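Local coordinates for galactose-binding like protein (Bacteroides thetaiotaomicron, PDB 7M1A) that binds a calcium ion and, as a SusE-like protein with a galactose-binding-like domain, probably recognises and perhaps helps degrade carbohydrate, at residues A[58-63]-A[154-159]; A[69-74]-A[171-176]; A[91-96]-A[113-118]. All coordinates share one frame; numbering follows the deposited sequence.

Contact 1: A[58-63]-A[154-159]; sequences FTFDLG and IRIKCL
T59 OG1 is gripped by two residues: R155 NE donates to it at 3.0 Å, with an N-H...O angle of 168° and the hydroxyl oxygen in the plane of the guanidinium, while D16 hydrogen-bonds the same oxygen. D16 also forms a salt bridge with R155, so one carboxylate ties both side chains together on this face. The other face is greasy. The F60 ring lies beside I154, whose CB sits over one ring face, 3.9 Å from the ring centroid in a CH-pi contact, and whose CG2 comes within 3.5 Å of F60 CZ. F58 and I156 also lie side by side, F58 CZ 3.6 Å from I156 CB, but CB sits obliquely to this ring. CG between the backbone N and the carbonyl carbon (chi1 65° in F58, 59° in F60) sets each ring alongside its isoleucine. L62 extends the row, its CG against I154 CG1. Paired backbone bonds flank T59 and R155, with F60 N to I154 O at 2.9 Å. One face carries the T59-R155-D16 network, with W106 against the arginine; the other packs onto F170, L173 and F175: an antiparallel strand pair in a beta-sandwich, as in galactose-binding-like domains.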
loop_
_atom_site.group_PDB
_atom_site.type_symbol
_atom_site.label_atom_id
_atom_site.label_comp_id
_atom_site.label_asym_id
_atom_site.label_seq_id
_atom_site.Cartn_x
_atom_site.Cartn_y
_atom_site.Cartn_z
ATOM N N PHE A 58 -9.448 6.395 -3.573
ATOM C CA PHE A 58 -8.462 5.565 -2.872
ATOM C C PHE A 58 -8.778 5.669 -1.372
ATOM O O PHE A 58 -9.584 6.497 -0.918
ATOM C CB PHE A 58 -7.027 5.996 -3.236
ATOM C CG PHE A 58 -6.651 7.373 -2.793
ATOM C CD1 PHE A 58 -6.217 7.657 -1.506
ATOM C CD2 PHE A 58 -6.848 8.449 -3.677
ATOM C CE1 PHE A 58 -5.925 8.949 -1.085
ATOM C CE2 PHE A 58 -6.573 9.755 -3.265
ATOM C CZ PHE A 58 -6.158 10.033 -1.960
ATOM N N THR A 59 -8.182 4.718 -0.619
ATOM C CA THR A 59 -8.634 4.412 0.726
ATOM C C THR A 59 -7.406 4.310 1.641
ATOM O O THR A 59 -6.382 3.709 1.276
ATOM C CB THR A 59 -9.343 3.063 0.704
ATOM O OG1 THR A 59 -10.389 3.035 -0.285
ATOM C CG2 THR A 59 -9.964 2.716 2.038
ATOM N N PHE A 60 -7.552 4.721 2.915
ATOM C CA PHE A 60 -6.472 4.560 3.894
ATOM C C PHE A 60 -7.038 4.527 5.305
ATOM O O PHE A 60 -8.215 4.751 5.510
ATOM C CB PHE A 60 -5.364 5.605 3.728
ATOM C CG PHE A 60 -5.787 7.032 3.851
ATOM C CD1 PHE A 60 -6.358 7.694 2.768
ATOM C CD2 PHE A 60 -5.629 7.768 5.038
ATOM C CE1 PHE A 60 -6.659 9.074 2.819
ATOM C CE2 PHE A 60 -5.987 9.142 5.107
ATOM C CZ PHE A 60 -6.479 9.778 4.007
ATOM N N ASP A 61 -6.192 4.173 6.263
ATOM C CA ASP A 61 -6.523 3.934 7.658
ATOM C C ASP A 61 -5.748 4.984 8.430
ATOM O O ASP A 61 -4.500 5.085 8.300
ATOM C CB ASP A 61 -6.062 2.516 7.962
ATOM C CG ASP A 61 -6.300 1.970 9.339
ATOM O OD1 ASP A 61 -6.663 2.712 10.265
ATOM O OD2 ASP A 61 -6.191 0.716 9.464
ATOM N N LEU A 62 -6.419 5.718 9.325
ATOM C CA LEU A 62 -5.769 6.706 10.197
ATOM C C LEU A 62 -5.027 6.030 11.352
ATOM O O LEU A 62 -4.206 6.693 12.006
ATOM C CB LEU A 62 -6.786 7.724 10.791
ATOM C CG LEU A 62 -7.596 8.535 9.756
ATOM C CD1 LEU A 62 -8.751 9.253 10.418
ATOM C CD2 LEU A 62 -6.673 9.531 9.035
ATOM N N GLY A 63 -5.313 4.738 11.616
ATOM C CA GLY A 63 -4.599 4.076 12.698
ATOM C C GLY A 63 -5.171 4.389 14.078
ATOM O O GLY A 63 -4.684 3.851 15.059
ATOM N N ILE A 154 -10.586 6.306 5.852
ATOM C CA ILE A 154 -10.876 7.464 5.003
ATOM C C ILE A 154 -10.865 7.056 3.546
ATOM O O ILE A 154 -10.074 6.209 3.127
ATOM C CB ILE A 154 -9.820 8.559 5.215
ATOM C CG1 ILE A 154 -9.863 9.081 6.667
ATOM C CG2 ILE A 154 -10.019 9.747 4.255
ATOM C CD1 ILE A 154 -11.075 9.864 7.061
ATOM N N ARG A 155 -11.738 7.671 2.743
ATOM C CA ARG A 155 -11.636 7.615 1.294
ATOM C C ARG A 155 -11.565 9.043 0.746
ATOM O O ARG A 155 -12.264 9.966 1.235
ATOM C CB ARG A 155 -12.767 6.848 0.616
ATOM C CG ARG A 155 -12.559 5.367 0.739
ATOM C CD ARG A 155 -13.824 4.659 0.246
ATOM N NE ARG A 155 -13.274 3.578 -0.624
ATOM C CZ ARG A 155 -14.059 2.816 -1.361
ATOM N NH1 ARG A 155 -15.393 2.946 -1.309
ATOM N NH2 ARG A 155 -13.563 1.930 -2.220
ATOM N N ILE A 156 -10.776 9.199 -0.319
ATOM C CA ILE A 156 -10.829 10.445 -1.100
ATOM C C ILE A 156 -11.317 10.100 -2.505
ATOM O O ILE A 156 -10.904 9.112 -3.109
ATOM C CB ILE A 156 -9.479 11.160 -1.079
ATOM C CG1 ILE A 156 -9.285 11.742 0.355
ATOM C CG2 ILE A 156 -9.395 12.276 -2.128
ATOM C CD1 ILE A 156 -7.942 12.388 0.606
ATOM N N LYS A 157 -12.353 10.853 -2.959
ATOM C CA LYS A 157 -12.922 10.710 -4.300
ATOM C C LYS A 157 -12.652 11.997 -5.105
ATOM O O LYS A 157 -13.030 13.076 -4.665
ATOM C CB LYS A 157 -14.417 10.421 -4.148
ATOM C CG LYS A 157 -15.195 10.248 -5.460
ATOM C CD LYS A 157 -16.769 10.198 -5.221
ATOM C CE LYS A 157 -17.441 9.715 -6.486
ATOM N NZ LYS A 157 -18.915 9.578 -6.359
ATOM N N CYS A 158 -12.027 11.858 -6.294
ATOM C CA CYS A 158 -11.740 13.016 -7.139
ATOM C C CYS A 158 -12.841 13.147 -8.191
ATOM O O CYS A 158 -12.858 12.384 -9.178
ATOM C CB CYS A 158 -10.360 12.876 -7.785
ATOM S SG CYS A 158 -9.988 14.477 -8.551
ATOM N N LEU A 159 -13.783 14.095 -7.969
ATOM C CA LEU A 159 -14.855 14.298 -8.940
ATOM C C LEU A 159 -14.354 14.984 -10.210
ATOM O O LEU A 159 -14.847 14.705 -11.300
ATOM C CB LEU A 159 -15.952 15.164 -8.356
ATOM C CG LEU A 159 -16.582 14.680 -7.063
ATOM C CD1 LEU A 159 -17.532 15.749 -6.485
ATOM C CD2 LEU A 159 -17.357 13.387 -7.287
#

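Contact 2: A[69-74]-A[171-176]; sequences SRFALW and TELTFW. With CA (calcium ion), chain F.
W176 O takes two N-H groups, from S69 N at 2.8 Å and from R70 N at a longer 3.3 Å, both reaching it from the same face of the carbonyl plane. Two residues opposite one make this a classic beta bulge, and the other end of the antiparallel pair has a second, where T171 and E172 both face W74. The tight part is the packing of F71, F175 and L173, with L73 only loosely placed on the same face. F71 CD1 stands over one face of the F175 ring, offset toward its rim and 3.5 Å from F175 CZ; the two ring planes meet at 56°, an oblique pairing. F71 CE1 touches L173 CB.

The looser end is at S69 and R70, both partly exposed; the W176 side of the other face stays closely packed. There the indole of W176 has T174 CG2 against one face and R70 NH1 over the other, with A72 CB at its edge, 3.7 Å from W176 CZ3. The R70 guanidinium is too far from the ring for more than a weak cation-pi attraction, and Q141 and N143 hold it by hydrogen bonds. W74 CZ3 lies 3.4 Å from T174 OG1, a hydroxyl whose main polar partner is K5.

At the second bulge the chain meets calcium, bound by T171 O and E172 OE1, each at 2.3 Å. A bend at chi2 (66°) places E172 CD where OE1 can reach the metal; a water, Y28 O, N31 OD1 and R33 O complete the six ligands, and K5 pairs with E172 OE2. Strand 70-74 bonds on its other side to strand 140-143 and strand 169-176 to strand 45-46, while L173 and F175 press on F60, I154 and I156 of the facing sheet.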
loop_
_atom_site.group_PDB
_atom_site.type_symbol
_atom_site.label_atom_id
_atom_site.label_comp_id
_atom_site.label_asym_id
_atom_site.label_seq_id
_atom_site.Cartn_x
_atom_site.Cartn_y
_atom_site.Cartn_z
ATOM N N SER A 69 -11.545 17.211 13.466
ATOM C CA SER A 69 -11.783 18.654 13.583
ATOM C C SER A 69 -11.411 19.424 12.308
ATOM O O SER A 69 -12.165 20.317 11.886
ATOM C CB SER A 69 -11.057 19.182 14.746
ATOM O OG SER A 69 -9.652 18.985 14.603
ATOM N N ARG A 70 -10.286 19.049 11.642
ATOM C CA ARG A 70 -9.875 19.789 10.464
ATOM C C ARG A 70 -9.165 18.862 9.489
ATOM O O ARG A 70 -8.631 17.777 9.870
ATOM C CB ARG A 70 -8.929 20.951 10.888
ATOM C CG ARG A 70 -9.547 21.977 11.840
ATOM C CD ARG A 70 -8.740 23.281 11.903
ATOM N NE ARG A 70 -8.928 24.211 10.795
ATOM C CZ ARG A 70 -8.123 24.312 9.747
ATOM N NH1 ARG A 70 -6.897 23.756 9.802
ATOM N NH2 ARG A 70 -8.358 25.090 8.719
ATOM N N PHE A 71 -9.162 19.318 8.211
ATOM C CA PHE A 71 -8.534 18.616 7.103
ATOM C C PHE A 71 -7.810 19.622 6.226
ATOM O O PHE A 71 -8.339 20.739 6.020
ATOM C CB PHE A 71 -9.586 17.799 6.333
ATOM C CG PHE A 71 -9.079 17.212 5.049
ATOM C CD1 PHE A 71 -8.302 16.059 5.039
ATOM C CD2 PHE A 71 -9.275 17.925 3.858
ATOM C CE1 PHE A 71 -7.887 15.557 3.813
ATOM C CE2 PHE A 71 -8.876 17.389 2.662
ATOM C CZ PHE A 71 -8.181 16.224 2.637
ATOM N N ALA A 72 -6.645 19.260 5.729
ATOM C CA ALA A 72 -5.951 20.102 4.753
ATOM C C ALA A 72 -5.345 19.232 3.671
ATOM O O ALA A 72 -4.950 18.092 3.940
ATOM C CB ALA A 72 -4.913 21.025 5.422
ATOM N N LEU A 73 -5.126 19.772 2.477
ATOM C CA LEU A 73 -4.564 19.055 1.363
ATOM C C LEU A 73 -3.755 20.045 0.537
ATOM O O LEU A 73 -4.267 21.137 0.233
ATOM C CB LEU A 73 -5.625 18.346 0.533
ATOM C CG LEU A 73 -5.141 17.492 -0.672
ATOM C CD1 LEU A 73 -6.064 16.267 -0.857
ATOM C CD2 LEU A 73 -5.041 18.322 -1.976
ATOM N N TRP A 74 -2.568 19.618 0.083
ATOM C CA TRP A 74 -1.682 20.454 -0.737
ATOM C C TRP A 74 -1.464 19.772 -2.091
ATOM O O TRP A 74 -1.036 18.628 -2.144
ATOM C CB TRP A 74 -0.279 20.652 -0.067
ATOM C CG TRP A 74 -0.394 21.511 1.151
ATOM C CD1 TRP A 74 -0.107 22.842 1.201
ATOM C CD2 TRP A 74 -0.842 21.146 2.498
ATOM N NE1 TRP A 74 -0.301 23.319 2.482
ATOM C CE2 TRP A 74 -0.719 22.290 3.315
ATOM C CE3 TRP A 74 -1.159 19.967 3.163
ATOM C CZ2 TRP A 74 -0.999 22.330 4.675
ATOM C CZ3 TRP A 74 -1.444 19.951 4.519
ATOM C CH2 TRP A 74 -1.396 21.145 5.271
ATOM N N THR A 171 0.567 16.272 -3.002
ATOM C CA THR A 171 1.784 15.984 -2.258
ATOM C C THR A 171 1.537 15.625 -0.783
ATOM O O THR A 171 2.405 14.879 -0.220
ATOM C CB THR A 171 2.820 17.113 -2.359
ATOM O OG1 THR A 171 4.000 16.735 -1.639
ATOM C CG2 THR A 171 2.350 18.438 -1.764
ATOM N N GLU A 172 0.510 16.151 -0.093
ATOM C CA GLU A 172 0.394 15.925 1.347
ATOM C C GLU A 172 -1.044 16.202 1.757
ATOM O O GLU A 172 -1.694 17.097 1.175
ATOM C CB GLU A 172 1.330 16.862 2.158
ATOM C CG GLU A 172 1.471 16.531 3.642
ATOM C CD GLU A 172 2.162 15.198 3.954
ATOM O OE1 GLU A 172 2.754 14.578 3.051
ATOM O OE2 GLU A 172 2.183 14.837 5.133
ATOM N N LEU A 173 -1.514 15.481 2.783
ATOM C CA LEU A 173 -2.742 15.858 3.468
ATOM C C LEU A 173 -2.469 15.828 4.957
ATOM O O LEU A 173 -1.465 15.238 5.396
ATOM C CB LEU A 173 -3.947 15.004 3.019
ATOM C CG LEU A 173 -3.756 13.495 2.940
ATOM C CD1 LEU A 173 -3.589 12.937 4.345
ATOM C CD2 LEU A 173 -4.961 12.892 2.221
ATOM N N THR A 174 -3.345 16.483 5.747
ATOM C CA THR A 174 -3.203 16.460 7.192
ATOM C C THR A 174 -4.610 16.385 7.779
ATOM O O THR A 174 -5.519 17.074 7.304
ATOM C CB THR A 174 -2.502 17.731 7.702
ATOM O OG1 THR A 174 -1.209 17.767 7.051
ATOM C CG2 THR A 174 -2.272 17.718 9.199
ATOM N N PHE A 175 -4.756 15.589 8.854
ATOM C CA PHE A 175 -5.974 15.590 9.656
ATOM C C PHE A 175 -5.639 16.077 11.076
ATOM O O PHE A 175 -4.574 15.788 11.624
ATOM C CB PHE A 175 -6.606 14.212 9.840
ATOM C CG PHE A 175 -7.203 13.670 8.574
ATOM C CD1 PHE A 175 -6.437 13.063 7.551
ATOM C CD2 PHE A 175 -8.549 13.843 8.350
ATOM C CE1 PHE A 175 -7.041 12.628 6.371
ATOM C CE2 PHE A 175 -9.138 13.403 7.159
ATOM C CZ PHE A 175 -8.402 12.777 6.150
ATOM N N TRP A 176 -6.589 16.802 11.671
ATOM C CA TRP A 176 -6.551 17.162 13.074
ATOM C C TRP A 176 -7.811 16.589 13.741
ATOM O O TRP A 176 -8.824 16.509 13.068
ATOM C CB TRP A 176 -6.423 18.703 13.272
ATOM C CG TRP A 176 -5.182 19.364 12.780
ATOM C CD1 TRP A 176 -4.080 19.715 13.523
ATOM C CD2 TRP A 176 -4.880 19.698 11.400
ATOM N NE1 TRP A 176 -3.167 20.276 12.714
ATOM C CE2 TRP A 176 -3.603 20.325 11.423
ATOM C CE3 TRP A 176 -5.557 19.630 10.163
ATOM C CZ2 TRP A 176 -3.039 20.904 10.298
ATOM C CZ3 TRP A 176 -4.995 20.213 9.032
ATOM C CH2 TRP A 176 -3.731 20.845 9.092
HETATM CA CA CA F . 4.159 14.522 1.223
HETATM O O HOH W 1 6.018 14.664 -0.206
#

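Contact 3: A[91-96]-A[113-118]; sequences YEVWGC and LDMENV
Strands 91-96 and 113-116 run antiparallel at 155°, their axes 4.8 Å apart at closest, with two hydrogen-bonded pairs, Y91 with M115 and V93 with L113, on either side of E92 and D114. M115 is a selenomethionine. Its CB sits above the centre of the Y91 ring, 3.4 Å from the centroid, a close CH-pi contact, and CG leans over the CE2 side of the same ring. The chain then bends at chi2 and chi3 (-68° and -66°), and CE comes within 3.6 Å of Y91 OH, a hydroxyl that hydrogen-bonds to D140. V93 and L113 lie side by side on this same face, CB to CB.

On the other face the side chains of E92 and D114 lie side by side, pointing the same way, E92 OE2 4.0 Å from D114 OD1. A water donates to E92 OE2 at 2.8 Å and to D114 OD1 at 2.6 Å, and K111 forms a salt bridge with D114, which probably eases the repulsion between them. W94 NE1 donates to E92 OE1. Strand 88-96 pairs on its other side with strand 151-158, while Y91, V93, L113 and M115 face strand 70-74 and strand 140-143 of the opposing sheet.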
loop_
_atom_site.group_PDB
_atom_site.type_symbol
_atom_site.label_atom_id
_atom_site.label_comp_id
_atom_site.label_asym_id
_atom_site.label_seq_id
_atom_site.Cartn_x
_atom_site.Cartn_y
_atom_site.Cartn_z
ATOM N N TYR A 91 -13.557 17.531 -5.009
ATOM C CA TYR A 91 -13.251 16.214 -4.456
ATOM C C TYR A 91 -13.962 16.073 -3.127
ATOM O O TYR A 91 -14.519 17.040 -2.622
ATOM C CB TYR A 91 -11.719 16.003 -4.310
ATOM C CG TYR A 91 -10.961 16.999 -3.455
ATOM C CD1 TYR A 91 -10.622 18.276 -3.924
ATOM C CD2 TYR A 91 -10.553 16.628 -2.176
ATOM C CE1 TYR A 91 -9.867 19.132 -3.125
ATOM C CE2 TYR A 91 -9.792 17.493 -1.389
ATOM C CZ TYR A 91 -9.443 18.749 -1.864
ATOM O OH TYR A 91 -8.693 19.597 -1.088
ATOM N N GLU A 92 -14.008 14.827 -2.640
ATOM C CA GLU A 92 -14.764 14.576 -1.431
ATOM C C GLU A 92 -13.930 13.751 -0.452
ATOM O O GLU A 92 -13.107 12.924 -0.881
ATOM C CB GLU A 92 -16.044 13.774 -1.703
ATOM C CG GLU A 92 -17.038 14.543 -2.563
ATOM C CD GLU A 92 -18.167 13.701 -3.113
ATOM O OE1 GLU A 92 -18.144 12.466 -2.995
ATOM O OE2 GLU A 92 -19.113 14.321 -3.534
ATOM N N VAL A 93 -14.144 13.950 0.859
ATOM C CA VAL A 93 -13.526 13.114 1.888
ATOM C C VAL A 93 -14.618 12.325 2.563
ATOM O O VAL A 93 -15.598 12.941 3.024
ATOM C CB VAL A 93 -12.713 13.959 2.923
ATOM C CG1 VAL A 93 -11.957 13.056 3.884
ATOM C CG2 VAL A 93 -11.802 14.923 2.191
ATOM N N TRP A 94 -14.449 11.003 2.677
ATOM C CA TRP A 94 -15.462 10.103 3.246
ATOM C C TRP A 94 -14.779 9.316 4.369
ATOM O O TRP A 94 -13.541 9.138 4.406
ATOM C CB TRP A 94 -16.031 9.085 2.226
ATOM C CG TRP A 94 -16.812 9.673 1.113
ATOM C CD1 TRP A 94 -16.388 10.597 0.167
ATOM C CD2 TRP A 94 -18.200 9.433 0.840
ATOM N NE1 TRP A 94 -17.422 10.799 -0.792
ATOM C CE2 TRP A 94 -18.545 10.130 -0.345
ATOM C CE3 TRP A 94 -19.175 8.716 1.550
ATOM C CZ2 TRP A 94 -19.867 10.070 -0.841
ATOM C CZ3 TRP A 94 -20.466 8.596 1.017
ATOM C CH2 TRP A 94 -20.783 9.268 -0.173
ATOM N N GLY A 95 -15.567 8.828 5.347
ATOM C CA GLY A 95 -14.994 8.077 6.439
ATOM C C GLY A 95 -15.930 6.998 6.960
ATOM O O GLY A 95 -17.137 6.923 6.581
ATOM N N CYS A 96 -15.339 6.015 7.671
ATOM C CA CYS A 96 -16.148 5.070 8.439
ATOM C C CYS A 96 -15.370 4.651 9.676
ATOM O O CYS A 96 -14.204 4.942 9.823
ATOM C CB CYS A 96 -16.625 3.870 7.612
ATOM S SG CYS A 96 -15.279 2.829 6.964
ATOM N N LEU A 113 -16.738 15.657 3.944
ATOM C CA LEU A 113 -16.433 16.975 3.393
ATOM C C LEU A 113 -16.635 16.985 1.878
ATOM O O LEU A 113 -16.194 16.061 1.192
ATOM C CB LEU A 113 -14.935 17.359 3.567
ATOM C CG LEU A 113 -14.490 17.551 5.036
ATOM C CD1 LEU A 113 -12.971 17.549 5.146
ATOM C CD2 LEU A 113 -15.113 18.781 5.696
ATOM N N ASP A 114 -17.237 18.106 1.417
ATOM C CA ASP A 114 -17.260 18.443 -0.010
ATOM C C ASP A 114 -16.190 19.517 -0.200
ATOM O O ASP A 114 -16.273 20.583 0.429
ATOM C CB ASP A 114 -18.553 19.167 -0.384
ATOM C CG ASP A 114 -19.754 18.271 -0.293
ATOM O OD1 ASP A 114 -19.760 17.303 -1.022
ATOM O OD2 ASP A 114 -20.612 18.483 0.607
HETATM N N MSE A 115 -15.139 19.232 -0.966
HETATM C CA MSE A 115 -14.019 20.159 -1.134
HETATM C C MSE A 115 -14.049 20.744 -2.532
HETATM O O MSE A 115 -14.267 20.060 -3.532
HETATM C CB MSE A 115 -12.651 19.460 -0.916
HETATM C CG MSE A 115 -12.562 18.787 0.426
HETATM SE SE MSE A 115 -12.530 20.059 1.948
HETATM C CE MSE A 115 -10.803 20.897 1.540
ATOM N N GLU A 116 -13.713 22.036 -2.585
ATOM C CA GLU A 116 -13.411 22.680 -3.845
ATOM C C GLU A 116 -12.111 23.472 -3.701
ATOM O O GLU A 116 -11.977 24.286 -2.800
ATOM C CB GLU A 116 -14.536 23.614 -4.327
ATOM C CG GLU A 116 -14.123 24.322 -5.640
ATOM C CD GLU A 116 -15.135 25.250 -6.259
ATOM O OE1 GLU A 116 -16.223 25.356 -5.685
ATOM O OE2 GLU A 116 -14.825 25.836 -7.329
ATOM N N ASN A 117 -11.150 23.205 -4.580
ATOM C CA ASN A 117 -9.935 24.016 -4.638
ATOM C C ASN A 117 -10.275 25.235 -5.512
ATOM O O ASN A 117 -10.486 25.106 -6.746
ATOM C CB ASN A 117 -8.823 23.216 -5.318
ATOM C CG ASN A 117 -7.561 24.027 -5.524
ATOM O OD1 ASN A 117 -7.045 24.098 -6.623
ATOM N ND2 ASN A 117 -7.069 24.636 -4.456
ATOM N N VAL A 118 -10.419 26.421 -4.906
ATOM C CA VAL A 118 -10.782 27.665 -5.608
ATOM C C VAL A 118 -9.514 28.421 -5.931
ATOM O O VAL A 118 -8.605 28.569 -5.082
ATOM C CB VAL A 118 -11.712 28.511 -4.728
ATOM C CG1 VAL A 118 -11.969 29.865 -5.380
ATOM C CG2 VAL A 118 -13.010 27.806 -4.386
HETATM O O HOH W 2 -19.004 17.155 -3.523
#

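Contacts 1 and 3 belong to one sheet, joined through the neighbouring strands 151-158 and 88-96 by bonds such as W94 N to R155 O; contact 2 is a strand pair of the sheet packed against them. All three centres lie about 8 Å from the centre of the chain, and each sends one apolar face into the shared core: I156 CD1 meets L173 CD2, and F71 CB meets L113 CD1. Their outward faces differ. Contact 1 carries a buried arginine and threonine held by an aspartate, contact 3 a water-bridged pair of acids with D114 exposed, and contact 2 two indoles, one of them, W176, with a partly exposed arginine over a face. Metal chemistry belongs to contact 2 alone among the three.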